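Side-chain contacts in AlyGC (Glaciecola chathamensis, PDB 5GKD), which cleaves alginate as a lyase of polysaccharide lyase family 6, probably by beta-elimination in a calcium-containing site on a parallel beta-helix: residues G282-S287 / K330-A335; D368-Q373 / Q406-S411; Y561-A566 / S580-I585. All blocks are in the same frame, centred on the assembly; numbering follows the deposited sequence.

Interaction 1: residues G282-S287 / K330-A335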
# COMPACT_ATOMS: atom_id res chain seq x y z
N GLY A 282 10.27 -27.57 18.36
CA GLY A 282 10.70 -27.08 17.06
C GLY A 282 11.55 -28.08 16.31
O GLY A 282 12.03 -29.06 16.86
N TYR A 283 11.77 -27.78 15.03
CA TYR A 283 12.56 -28.65 14.17
C TYR A 283 13.39 -27.79 13.22
O TYR A 283 13.26 -26.57 13.17
CB TYR A 283 11.68 -29.63 13.39
CG TYR A 283 10.58 -29.00 12.56
CD1 TYR A 283 10.83 -28.56 11.27
CD2 TYR A 283 9.30 -28.84 13.07
CE1 TYR A 283 9.83 -27.98 10.51
CE2 TYR A 283 8.31 -28.26 12.33
CZ TYR A 283 8.57 -27.84 11.05
OH TYR A 283 7.56 -27.27 10.31
N ARG A 284 14.25 -28.46 12.45
CA ARG A 284 15.20 -27.84 11.52
C ARG A 284 15.98 -26.78 12.29
O ARG A 284 16.53 -27.10 13.36
CB ARG A 284 14.48 -27.34 10.27
CG ARG A 284 15.45 -27.05 9.13
CD ARG A 284 14.77 -27.03 7.76
NE ARG A 284 15.78 -27.02 6.70
CZ ARG A 284 16.33 -25.92 6.18
NH1 ARG A 284 15.96 -24.71 6.61
NH2 ARG A 284 17.23 -26.03 5.22
N PHE A 285 16.06 -25.54 11.82
CA PHE A 285 16.83 -24.54 12.54
C PHE A 285 16.19 -24.13 13.87
O PHE A 285 16.87 -23.52 14.70
CB PHE A 285 17.05 -23.30 11.65
CG PHE A 285 17.82 -23.57 10.38
CD1 PHE A 285 18.45 -24.79 10.16
CD2 PHE A 285 17.94 -22.58 9.41
CE1 PHE A 285 19.15 -25.04 9.00
CE2 PHE A 285 18.63 -22.79 8.25
CZ PHE A 285 19.25 -24.03 8.03
N GLY A 286 14.92 -24.46 14.09
CA GLY A 286 14.29 -24.19 15.37
C GLY A 286 14.24 -25.38 16.32
O GLY A 286 13.40 -25.41 17.23
N SER A 287 15.11 -26.36 16.11
CA SER A 287 15.15 -27.54 16.97
C SER A 287 15.58 -27.17 18.39
O SER A 287 16.18 -26.12 18.64
CB SER A 287 16.10 -28.59 16.41
OG SER A 287 15.70 -29.00 15.12
N LYS A 330 23.60 -28.89 -1.09
CA LYS A 330 24.71 -28.70 -2.02
C LYS A 330 25.56 -27.50 -1.64
O LYS A 330 26.78 -27.52 -1.86
CB LYS A 330 24.16 -28.55 -3.44
CG LYS A 330 23.36 -29.76 -3.91
CD LYS A 330 24.23 -30.99 -4.04
CE LYS A 330 23.54 -32.07 -4.87
NZ LYS A 330 22.96 -31.51 -6.14
N GLU A 331 24.96 -26.46 -1.07
CA GLU A 331 25.72 -25.32 -0.58
C GLU A 331 26.38 -25.62 0.75
O GLU A 331 27.60 -25.49 0.90
CB GLU A 331 24.83 -24.07 -0.46
CG GLU A 331 25.57 -22.82 -0.01
CD GLU A 331 24.68 -21.75 0.61
OE1 GLU A 331 23.50 -22.05 0.87
OE2 GLU A 331 25.18 -20.62 0.84
N ARG A 332 25.59 -26.02 1.75
CA ARG A 332 26.07 -26.28 3.11
C ARG A 332 26.58 -27.72 3.23
O ARG A 332 25.97 -28.59 3.85
CB ARG A 332 24.98 -25.98 4.13
CG ARG A 332 24.62 -24.50 4.29
CD ARG A 332 23.51 -24.33 5.33
NE ARG A 332 22.21 -24.77 4.82
CZ ARG A 332 21.13 -24.01 4.73
NH1 ARG A 332 21.18 -22.75 5.12
NH2 ARG A 332 20.01 -24.51 4.24
N SER A 333 27.74 -27.96 2.64
CA SER A 333 28.27 -29.31 2.50
C SER A 333 29.36 -29.64 3.50
O SER A 333 29.91 -30.74 3.46
CB SER A 333 28.80 -29.51 1.07
OG SER A 333 29.87 -28.62 0.82
N ALA A 334 29.71 -28.71 4.38
CA ALA A 334 30.79 -28.89 5.34
C ALA A 334 30.18 -29.36 6.66
O ALA A 334 29.59 -28.57 7.40
CB ALA A 334 31.57 -27.59 5.53
N ALA A 335 30.33 -30.66 6.94
CA ALA A 335 29.78 -31.28 8.14
C ALA A 335 30.63 -30.95 9.37
O ALA A 335 31.78 -30.53 9.24
CB ALA A 335 29.69 -32.80 7.94
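Arg332 reaches across to Phe285 and Arg284 with its guanidinium alone, and the three flat groups meet at steep angles. The Phe285 ring comes edge-on, its CZ sitting over one face of the Arg332 guanidinium, 3.7 Å from NH1, with ring and guanidinium planes 85° apart. CZ lies 3.6 Å above the guanidinium plane, displaced toward its rim, and the N-H groups of Arg332 stay available for other partners. Both residues set out toward each other from CB, and a bend at chi3 (-73°) then turns the end of Arg332 out of line with its chain. Arg284 arrives differently: its extended chain runs beside Phe285 and lays NH1 over one face of that ring, 3.6 Å above it. Its NH2 then stands 3.3 Å from NH2 of Arg332, the guanidinium planes inclined at 64°. Two donors cannot bond each other, and the approach is probably made tolerable by Glu631, whose OE2 forms salt bridges with NH2 of both. Glu689 takes NE of Arg284, and the carbonyl of Gly327 accepts from NE of Arg332. Tyr303 adds a cation-pi contact to Arg332 and lines the carbonate pocket, and the Phe285 side chain lies about 4 Å from the bound carbonate. An alanine in place of Arg332 would probably leave Glu631 with one salt-bridge partner fewer and open a gap beside the Phe285 edge and the Tyr303 ring. Arginine suits this place because its flat cation can bond through its rim while aromatic carbon lies against its face. The chemistry implies a shared carboxylate that probably offsets two neighbouring positive charges and ties both loops to residues much later in the chain, close to the anion pocket.

Interaction 2: residues D368-Q373 / Q406-S411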
# COMPACT_ATOMS: atom_id res chain seq x y z
N ASP A 368 29.66 -40.92 27.02
CA ASP A 368 29.01 -40.81 28.32
C ASP A 368 27.72 -39.99 28.27
O ASP A 368 27.48 -39.16 29.14
CB ASP A 368 29.97 -40.23 29.36
CG ASP A 368 31.18 -41.10 29.58
OD1 ASP A 368 31.03 -42.34 29.56
OD2 ASP A 368 32.30 -40.55 29.74
N ASN A 369 26.89 -40.21 27.26
CA ASN A 369 25.56 -39.63 27.24
C ASN A 369 24.54 -40.66 27.70
O ASN A 369 24.64 -41.83 27.34
CB ASN A 369 25.19 -39.10 25.85
CG ASN A 369 26.16 -38.04 25.38
OD1 ASN A 369 26.16 -36.91 25.88
ND2 ASN A 369 27.00 -38.39 24.42
N LEU A 370 23.56 -40.23 28.49
CA LEU A 370 22.58 -41.12 29.10
C LEU A 370 21.20 -40.87 28.50
O LEU A 370 20.75 -39.72 28.41
CB LEU A 370 22.52 -40.95 30.62
CG LEU A 370 21.63 -41.97 31.34
CD1 LEU A 370 22.22 -43.37 31.19
CD2 LEU A 370 21.46 -41.64 32.82
N LEU A 371 20.55 -41.96 28.13
CA LEU A 371 19.23 -42.01 27.53
C LEU A 371 18.33 -42.85 28.41
O LEU A 371 18.78 -43.85 28.98
CB LEU A 371 19.30 -42.67 26.15
CG LEU A 371 18.92 -42.05 24.83
CD1 LEU A 371 18.96 -43.13 23.76
CD2 LEU A 371 17.56 -41.39 24.89
N ASN A 372 17.05 -42.50 28.48
CA ASN A 372 16.10 -43.38 29.15
C ASN A 372 15.81 -44.60 28.27
O ASN A 372 15.90 -44.55 27.04
CB ASN A 372 14.81 -42.64 29.53
CG ASN A 372 14.03 -42.14 28.33
OD1 ASN A 372 14.48 -41.27 27.58
ND2 ASN A 372 12.82 -42.66 28.16
N GLN A 373 15.48 -45.72 28.93
CA GLN A 373 15.53 -47.02 28.28
C GLN A 373 14.44 -47.18 27.22
O GLN A 373 14.62 -47.97 26.28
CB GLN A 373 15.40 -48.13 29.32
CG GLN A 373 14.16 -48.01 30.17
CD GLN A 373 14.06 -49.08 31.24
OE1 GLN A 373 15.02 -49.84 31.48
NE2 GLN A 373 12.91 -49.16 31.89
N GLN A 406 22.82 -38.30 38.24
CA GLN A 406 22.94 -36.85 38.24
C GLN A 406 24.30 -36.36 37.77
O GLN A 406 24.48 -35.15 37.63
CB GLN A 406 22.65 -36.30 39.63
CG GLN A 406 21.18 -36.30 39.97
CD GLN A 406 20.93 -35.87 41.39
OE1 GLN A 406 21.84 -35.41 42.07
NE2 GLN A 406 19.71 -36.04 41.85
N LYS A 407 25.25 -37.26 37.50
CA LYS A 407 26.48 -36.87 36.83
C LYS A 407 26.27 -36.68 35.33
O LYS A 407 27.22 -36.34 34.62
CB LYS A 407 27.57 -37.91 37.08
CG LYS A 407 27.39 -39.22 36.32
CD LYS A 407 28.46 -40.24 36.74
CE LYS A 407 28.90 -41.14 35.59
NZ LYS A 407 30.02 -42.04 35.99
N TYR A 408 25.06 -36.92 34.86
CA TYR A 408 24.68 -36.65 33.49
C TYR A 408 23.74 -35.46 33.47
O TYR A 408 22.85 -35.34 34.33
CB TYR A 408 24.00 -37.85 32.84
CG TYR A 408 24.83 -39.13 32.87
CD1 TYR A 408 24.75 -40.01 33.94
CD2 TYR A 408 25.68 -39.45 31.82
CE1 TYR A 408 25.49 -41.18 33.96
CE2 TYR A 408 26.43 -40.61 31.83
CZ TYR A 408 26.33 -41.47 32.91
OH TYR A 408 27.08 -42.62 32.93
N GLY A 409 23.92 -34.62 32.48
CA GLY A 409 23.05 -33.48 32.36
C GLY A 409 23.45 -32.37 33.32
O GLY A 409 24.59 -32.25 33.76
N VAL A 410 22.45 -31.60 33.69
CA VAL A 410 22.58 -30.29 34.31
C VAL A 410 22.86 -30.43 35.81
O VAL A 410 22.39 -31.35 36.47
CB VAL A 410 21.28 -29.52 33.99
CG1 VAL A 410 20.49 -29.18 35.22
CG2 VAL A 410 21.49 -28.36 33.03
N SER A 411 23.66 -29.51 36.34
CA SER A 411 23.92 -29.42 37.77
C SER A 411 22.65 -29.17 38.57
O SER A 411 21.71 -28.49 38.13
CB SER A 411 24.92 -28.30 38.04
OG SER A 411 25.04 -28.08 39.43
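Leu370 and Tyr408 carry the apolar part of this contact, the leucine of strand 364-372 lying against the tyrosine ring from the loop 406-411. The interaction over the face is CH-pi: CB of Leu370 stands 3.9 Å from the ring centroid, 20° off the normal, toward its CG and CD2 side. A second touch comes from the branch, where CD2 of Leu370 approaches CD1 of Tyr408 at 3.8 Å. With chi1 at -173°, CG of the leucine is turned away from its own backbone N, and one methyl of the branch reaches along the ring beside CB. The two side chains cross at about a right angle.

A polar atom meets the ring at its edge. The carbonyl O of Asp368 lies near the ring plane, 3.2 Å from both CD2 and CE2 of Tyr408, where the slightly positive ring hydrogens can face its partial negative charge. This is no hydrogen bond, and the aspartate carboxylate takes no part.

Leu370 also touches Leu345 on one adjoining strand and Glu384 and Ala386 on the other, while Tyr408 lies against Glu384; thus the loop packs on the last turns of the first parallel beta-helix. Tyrosine suits the position because one broad ring can receive an aliphatic group on its face and a carbonyl at its edge. The chemistry implies attachment of these two segments by dispersion and weak electrostatics, without a hydrogen bond between them, while the following residues of the loop are anchored by hydrogen bonds to Thr315, Asn313 and Asn274.

Interaction 3: residues Y561-A566 / S580-I585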
# COMPACT_ATOMS: atom_id res chain seq x y z
N TYR A 561 -14.81 -9.98 -7.63
CA TYR A 561 -15.42 -9.77 -6.32
C TYR A 561 -14.81 -10.80 -5.39
O TYR A 561 -15.22 -11.96 -5.38
CB TYR A 561 -16.93 -9.90 -6.39
CG TYR A 561 -17.70 -9.36 -5.21
CD1 TYR A 561 -17.11 -9.21 -3.96
CD2 TYR A 561 -19.02 -8.97 -5.35
CE1 TYR A 561 -17.82 -8.71 -2.89
CE2 TYR A 561 -19.73 -8.46 -4.30
CZ TYR A 561 -19.14 -8.33 -3.07
OH TYR A 561 -19.86 -7.83 -2.02
N HIS A 562 -13.83 -10.36 -4.59
CA HIS A 562 -13.08 -11.25 -3.72
C HIS A 562 -13.75 -11.40 -2.37
O HIS A 562 -14.42 -10.49 -1.88
CB HIS A 562 -11.66 -10.73 -3.52
CG HIS A 562 -11.01 -10.31 -4.80
ND1 HIS A 562 -10.70 -11.20 -5.80
CD2 HIS A 562 -10.62 -9.09 -5.24
CE1 HIS A 562 -10.15 -10.55 -6.81
NE2 HIS A 562 -10.09 -9.27 -6.50
N PHE A 563 -13.56 -12.56 -1.76
CA PHE A 563 -14.06 -12.73 -0.40
C PHE A 563 -13.13 -12.06 0.63
O PHE A 563 -13.61 -11.32 1.50
CB PHE A 563 -14.23 -14.21 -0.08
CG PHE A 563 -14.61 -14.47 1.34
CD1 PHE A 563 -15.90 -14.25 1.79
CD2 PHE A 563 -13.66 -14.90 2.25
CE1 PHE A 563 -16.24 -14.46 3.11
CE2 PHE A 563 -13.99 -15.12 3.56
CZ PHE A 563 -15.29 -14.89 3.99
N PHE A 564 -11.82 -12.33 0.56
CA PHE A 564 -10.88 -11.75 1.51
C PHE A 564 -9.65 -11.23 0.78
O PHE A 564 -8.99 -11.99 0.06
CB PHE A 564 -10.44 -12.73 2.60
CG PHE A 564 -9.52 -12.11 3.63
CD1 PHE A 564 -10.03 -11.39 4.69
CD2 PHE A 564 -8.14 -12.19 3.48
CE1 PHE A 564 -9.19 -10.78 5.61
CE2 PHE A 564 -7.29 -11.59 4.40
CZ PHE A 564 -7.82 -10.89 5.47
N ASP A 565 -9.30 -9.97 1.02
CA ASP A 565 -8.19 -9.30 0.35
C ASP A 565 -7.25 -8.74 1.41
O ASP A 565 -7.59 -7.78 2.11
CB ASP A 565 -8.70 -8.19 -0.57
CG ASP A 565 -7.62 -7.65 -1.51
OD1 ASP A 565 -6.73 -8.41 -1.91
OD2 ASP A 565 -7.67 -6.46 -1.87
N ALA A 566 -6.07 -9.33 1.54
CA ALA A 566 -5.08 -8.88 2.51
C ALA A 566 -4.39 -7.61 2.02
O ALA A 566 -3.99 -7.53 0.86
CB ALA A 566 -4.03 -9.97 2.77
N SER A 580 -18.10 -24.10 6.84
CA SER A 580 -18.65 -22.90 6.21
C SER A 580 -18.86 -23.13 4.72
O SER A 580 -18.21 -23.97 4.10
CB SER A 580 -17.74 -21.67 6.45
OG SER A 580 -17.68 -21.35 7.83
N GLN A 581 -19.79 -22.37 4.13
CA GLN A 581 -20.13 -22.55 2.73
C GLN A 581 -19.92 -21.26 1.96
O GLN A 581 -20.21 -20.17 2.46
CB GLN A 581 -21.59 -23.00 2.54
CG GLN A 581 -22.26 -23.55 3.79
CD GLN A 581 -21.58 -24.75 4.37
OE1 GLN A 581 -21.11 -25.59 3.66
NE2 GLN A 581 -21.54 -24.86 5.67
N PHE A 582 -19.47 -21.39 0.72
CA PHE A 582 -19.20 -20.26 -0.14
C PHE A 582 -19.73 -20.59 -1.52
O PHE A 582 -19.40 -21.66 -2.05
CB PHE A 582 -17.69 -19.97 -0.21
CG PHE A 582 -17.04 -19.80 1.13
CD1 PHE A 582 -16.71 -20.90 1.91
CD2 PHE A 582 -16.75 -18.54 1.63
CE1 PHE A 582 -16.12 -20.74 3.15
CE2 PHE A 582 -16.16 -18.37 2.86
CZ PHE A 582 -15.83 -19.47 3.62
N LYS A 583 -20.51 -19.71 -2.11
CA LYS A 583 -21.05 -19.98 -3.41
C LYS A 583 -21.22 -18.76 -4.30
O LYS A 583 -21.73 -17.77 -3.88
CB LYS A 583 -22.38 -20.71 -3.27
CG LYS A 583 -22.90 -21.30 -4.55
CD LYS A 583 -24.08 -22.23 -4.32
CE LYS A 583 -23.91 -23.53 -5.07
NZ LYS A 583 -25.18 -24.05 -5.63
N HIS A 584 -20.82 -18.89 -5.55
CA HIS A 584 -20.93 -17.85 -6.56
C HIS A 584 -20.10 -16.60 -6.32
O HIS A 584 -20.63 -15.58 -5.99
CB HIS A 584 -22.38 -17.43 -6.84
CG HIS A 584 -23.32 -18.56 -7.08
ND1 HIS A 584 -23.17 -19.45 -8.12
CD2 HIS A 584 -24.44 -18.93 -6.44
CE1 HIS A 584 -24.15 -20.32 -8.09
NE2 HIS A 584 -24.93 -20.03 -7.08
N ILE A 585 -18.80 -16.74 -6.49
CA ILE A 585 -17.84 -15.70 -6.27
C ILE A 585 -16.94 -15.52 -7.47
O ILE A 585 -16.32 -16.45 -7.90
CB ILE A 585 -16.99 -16.08 -5.06
CG1 ILE A 585 -17.88 -16.21 -3.83
CG2 ILE A 585 -15.87 -15.10 -4.86
CD1 ILE A 585 -17.26 -16.98 -2.71
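Between two successive coils of the second parallel beta-helix, the corner at Phe563 and the strand 581-585 of the next coil send side chains into the shared interior. Phe563 and Phe582 meet there as a T-shaped pair, the edge of Phe582 directed at the face of Phe563, with centroids 5.2 Å apart and planes at 85°. The touching atom is CE2 of Phe582, which lies 3.8 Å from CZ of Phe563 and 3.7 Å above the ring plane, displaced toward the rim. Phe563 holds CG away from its own backbone N (chi1 174°), which carries the ring across to the strand. In this geometry the slightly positive ring hydrogens of one phenylalanine meet the pi cloud of the other, a fitting use of a wholly apolar aromatic in a buried place.

Such beta-helices pile equivalent residues of successive coils on one another, and here Phe582 lies over Phe552 of the neighbouring strand 551-555, their planes at a shallow angle; Phe552 belongs to the same coil as Phe563 and meets it edge-to-face. Val614, on the strand flanking the other side, touches Phe582.

Nearer the end of the strand, CG2 of Ile585 packs against the backbone of Tyr561, 3.2 Å from its carbonyl O. A beta-branched isoleucine suits this spot, offering one methyl to that carbonyl while packing on Leu555 and Leu617 of the adjoining strands.

In the fold
The three contacts follow one another along the chain, each closing before the next begins. Interactions 1 and 2 both belong to the first, chondroitinase B-like beta-helix, yet their centres lie about 26 Å apart and their nearest atoms about 15 Å. The strand 339-347 relates them, since the loop of 330-335 leads into it and strand 364-372 of interaction 2 pairs with it. Interaction 3 sits in the second beta-helix, about 39 Å from interaction 1 and about 55 Å from interaction 2, centre to centre. Interaction 1 alone borders the carbonate pocket, and its arginines bridge to Glu631 and Glu689 of the second beta-helix, joining the two beta-helices beside that pocket; the other two are structural packing.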